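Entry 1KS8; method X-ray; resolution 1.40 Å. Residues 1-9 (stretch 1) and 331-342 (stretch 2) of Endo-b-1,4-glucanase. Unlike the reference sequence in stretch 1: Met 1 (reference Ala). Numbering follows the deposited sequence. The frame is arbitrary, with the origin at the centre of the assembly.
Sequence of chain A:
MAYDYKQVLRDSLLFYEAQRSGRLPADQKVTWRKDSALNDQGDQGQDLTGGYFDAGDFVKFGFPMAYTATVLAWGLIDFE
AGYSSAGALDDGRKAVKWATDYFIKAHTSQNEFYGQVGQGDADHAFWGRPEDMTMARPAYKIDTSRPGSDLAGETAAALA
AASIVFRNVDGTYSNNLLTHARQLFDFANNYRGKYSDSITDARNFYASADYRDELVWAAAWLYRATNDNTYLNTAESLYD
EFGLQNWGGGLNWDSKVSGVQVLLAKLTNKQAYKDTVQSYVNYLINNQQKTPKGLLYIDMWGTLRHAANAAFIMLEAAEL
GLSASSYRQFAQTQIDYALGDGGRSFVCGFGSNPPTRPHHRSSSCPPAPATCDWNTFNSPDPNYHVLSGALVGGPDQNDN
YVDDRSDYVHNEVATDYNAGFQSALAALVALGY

Stretch 1, residues 1-9: MAYDYKQVL
Stretch 2, residues 331-342: AQTQIDYALGDG

Stretch 1 enters as an irregular N-terminal segment and turns helical at Tyr 5; stretch 2 is already helical at Ala 331, widening into a pi-type turn at 337-341. The helix axes approach no closer than 12.6 Å and cross at 74°; the two stretches bury 388 Å² between them. Met 1, which departs from the reference sequence, has its CA 6.9 Å from Asp 341 CA. Ala 2 (phi/psi 55/60) points away.

Tyr 3 (-83/142, chi1 m) points toward the helix, its CA 7.6 Å from Leu 339 CA. Leu 339 CB lies 3.7 Å from the centroid of the Tyr 3 ring, almost on its normal, a CH-pi contact, while Tyr 3 OH donates to Asp 341 OD1 at 2.6 Å. At 143/-7, Gly 340 has backbone angles that by themselves call for glycine, and an ideal CB would also sit 2.9 Å from Tyr 3 OH.

Asp 4 (chi1 t) faces away and caps the new helix, OD1 accepting from Gln 7 N at 3.2 Å. Tyr 5 (chi1 m) starts sideways, but its OH reaches Asp 336 OD1 (2.6 Å) and Gln 332 OE1 (3.0 Å), two acceptors competing for one proton. Its CE1 packs 3.7 Å from Leu 339 CD1. One turn on, Val 8 (chi1 t) brings CG1 within 3.8 Å of Leu 339 CD2 (chi1 m, chi2 t).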

# COMPACT_ATOMS: atom_id res chain seq x y z
N MET A 1 12.92 18.85 14.84
CA MET A 1 12.58 17.58 15.54
C MET A 1 11.24 17.70 16.26
O MET A 1 10.45 18.60 15.97
CB MET A 1 13.67 17.21 16.54
CG MET A 1 13.89 18.25 17.63
SD MET A 1 15.06 17.69 18.89
CE MET A 1 13.94 16.94 20.07
N ALA A 2 11.00 16.79 17.20
CA ALA A 2 9.76 16.78 17.97
C ALA A 2 8.55 16.74 17.05
O ALA A 2 7.70 17.64 17.08
CB ALA A 2 9.71 18.02 18.86
N TYR A 3 8.46 15.69 16.24
CA TYR A 3 7.35 15.54 15.31
C TYR A 3 6.12 14.93 15.96
O TYR A 3 6.22 14.03 16.80
CB TYR A 3 7.77 14.66 14.12
CG TYR A 3 8.87 15.26 13.28
CD1 TYR A 3 8.68 16.45 12.58
CD2 TYR A 3 10.12 14.64 13.18
CE1 TYR A 3 9.69 17.01 11.81
CE2 TYR A 3 11.14 15.19 12.42
CZ TYR A 3 10.92 16.37 11.73
OH TYR A 3 11.94 16.93 10.99
N ASP A 4 4.95 15.43 15.56
CA ASP A 4 3.67 14.95 16.07
C ASP A 4 3.26 13.75 15.22
O ASP A 4 2.48 13.89 14.28
CB ASP A 4 2.63 16.06 15.94
CG ASP A 4 1.32 15.73 16.64
OD1 ASP A 4 1.10 14.55 16.98
OD2 ASP A 4 0.51 16.66 16.83
N TYR A 5 3.79 12.57 15.56
CA TYR A 5 3.48 11.36 14.80
C TYR A 5 1.99 11.05 14.76
O TYR A 5 1.49 10.52 13.77
CB TYR A 5 4.24 10.16 15.37
CG TYR A 5 5.74 10.33 15.36
CD1 TYR A 5 6.43 10.50 14.16
CD2 TYR A 5 6.46 10.35 16.55
CE1 TYR A 5 7.81 10.69 14.15
CE2 TYR A 5 7.83 10.53 16.55
CZ TYR A 5 8.50 10.71 15.35
OH TYR A 5 9.86 10.91 15.37
N LYS A 6 1.28 11.37 15.84
CA LYS A 6 -0.15 11.12 15.87
C LYS A 6 -0.84 11.90 14.75
O LYS A 6 -1.70 11.37 14.06
CB LYS A 6 -0.74 11.53 17.21
CG LYS A 6 -0.33 10.65 18.38
CD LYS A 6 -0.97 11.13 19.68
CE LYS A 6 -0.62 10.21 20.84
NZ LYS A 6 0.84 10.17 21.11
N GLN A 7 -0.45 13.15 14.57
CA GLN A 7 -1.06 13.96 13.53
C GLN A 7 -0.60 13.54 12.13
O GLN A 7 -1.38 13.63 11.18
CB GLN A 7 -0.77 15.45 13.74
CG GLN A 7 -1.52 16.35 12.76
CD GLN A 7 -3.02 16.12 12.77
OE1 GLN A 7 -3.64 15.91 11.73
NE2 GLN A 7 -3.62 16.16 13.96
N VAL A 8 0.64 13.07 11.99
CA VAL A 8 1.07 12.64 10.66
C VAL A 8 0.25 11.40 10.29
O VAL A 8 -0.12 11.22 9.13
CB VAL A 8 2.58 12.33 10.61
CG1 VAL A 8 2.98 11.95 9.19
CG2 VAL A 8 3.37 13.55 11.06
N LEU A 9 -0.04 10.55 11.28
CA LEU A 9 -0.85 9.35 11.05
C LEU A 9 -2.23 9.78 10.55
O LEU A 9 -2.75 9.23 9.58
CB LEU A 9 -0.98 8.53 12.34
CG LEU A 9 -1.90 7.30 12.30
CD1 LEU A 9 -1.50 6.37 11.16
CD2 LEU A 9 -1.80 6.56 13.63
N ALA A 331 14.72 3.06 12.48
CA ALA A 331 13.46 3.20 11.76
C ALA A 331 12.97 4.64 11.91
O ALA A 331 12.51 5.25 10.95
CB ALA A 331 12.42 2.24 12.31
N GLN A 332 13.08 5.18 13.12
CA GLN A 332 12.64 6.54 13.39
C GLN A 332 13.43 7.57 12.57
O GLN A 332 12.87 8.57 12.13
CB GLN A 332 12.77 6.87 14.88
CG GLN A 332 12.13 8.20 15.26
CD GLN A 332 12.37 8.60 16.71
OE1 GLN A 332 11.76 9.54 17.21
NE2 GLN A 332 13.26 7.88 17.38
N THR A 333 14.72 7.33 12.36
CA THR A 333 15.50 8.29 11.58
C THR A 333 15.00 8.37 10.14
O THR A 333 15.04 9.43 9.53
CB THR A 333 17.01 7.95 11.55
OG1 THR A 333 17.22 6.73 10.83
CG2 THR A 333 17.57 7.83 12.96
N GLN A 334 14.52 7.25 9.61
CA GLN A 334 14.03 7.24 8.24
C GLN A 334 12.71 7.97 8.14
O GLN A 334 12.50 8.78 7.23
CB GLN A 334 13.89 5.79 7.75
CG GLN A 334 15.22 5.05 7.77
CD GLN A 334 16.28 5.75 6.94
OE1 GLN A 334 16.19 5.82 5.72
NE2 GLN A 334 17.29 6.30 7.61
N ILE A 335 11.80 7.71 9.08
CA ILE A 335 10.52 8.40 9.08
C ILE A 335 10.78 9.89 9.32
O ILE A 335 10.20 10.74 8.66
CB ILE A 335 9.60 7.84 10.19
CG1 ILE A 335 9.30 6.36 9.92
CG2 ILE A 335 8.31 8.65 10.25
CD1 ILE A 335 8.67 6.08 8.56
N ASP A 336 11.68 10.20 10.25
CA ASP A 336 12.00 11.59 10.55
C ASP A 336 12.62 12.32 9.36
O ASP A 336 12.45 13.53 9.22
CB ASP A 336 12.93 11.68 11.76
CG ASP A 336 12.20 11.41 13.07
OD1 ASP A 336 10.96 11.26 13.03
OD2 ASP A 336 12.86 11.34 14.12
N TYR A 337 13.33 11.59 8.50
CA TYR A 337 13.90 12.24 7.33
C TYR A 337 12.73 12.68 6.45
O TYR A 337 12.69 13.80 5.96
CB TYR A 337 14.82 11.29 6.55
CG TYR A 337 15.43 11.93 5.32
CD1 TYR A 337 14.66 12.17 4.18
CD2 TYR A 337 16.77 12.33 5.32
CE1 TYR A 337 15.21 12.80 3.07
CE2 TYR A 337 17.32 12.96 4.20
CZ TYR A 337 16.54 13.20 3.08
OH TYR A 337 17.07 13.83 1.98
N ALA A 338 11.76 11.78 6.26
CA ALA A 338 10.60 12.10 5.44
C ALA A 338 9.82 13.28 6.01
O ALA A 338 9.24 14.07 5.26
CB ALA A 338 9.68 10.89 5.34
N LEU A 339 9.81 13.41 7.34
CA LEU A 339 9.09 14.49 7.99
C LEU A 339 9.82 15.83 8.00
O LEU A 339 9.21 16.86 8.30
CB LEU A 339 8.71 14.09 9.42
CG LEU A 339 7.88 12.81 9.55
CD1 LEU A 339 7.50 12.60 11.01
CD2 LEU A 339 6.63 12.90 8.68
N GLY A 340 11.12 15.82 7.70
CA GLY A 340 11.84 17.08 7.68
C GLY A 340 13.28 17.15 8.18
O GLY A 340 13.91 18.19 8.02
N ASP A 341 13.80 16.08 8.76
CA ASP A 341 15.17 16.13 9.27
C ASP A 341 16.25 16.38 8.22
O ASP A 341 17.38 16.73 8.55
CB ASP A 341 15.49 14.86 10.06
CG ASP A 341 14.94 14.91 11.47
OD1 ASP A 341 14.19 15.86 11.79
OD2 ASP A 341 15.26 14.00 12.27
N GLY A 342 15.90 16.20 6.95
CA GLY A 342 16.85 16.42 5.88
C GLY A 342 16.85 17.85 5.37
O GLY A 342 17.58 18.19 4.44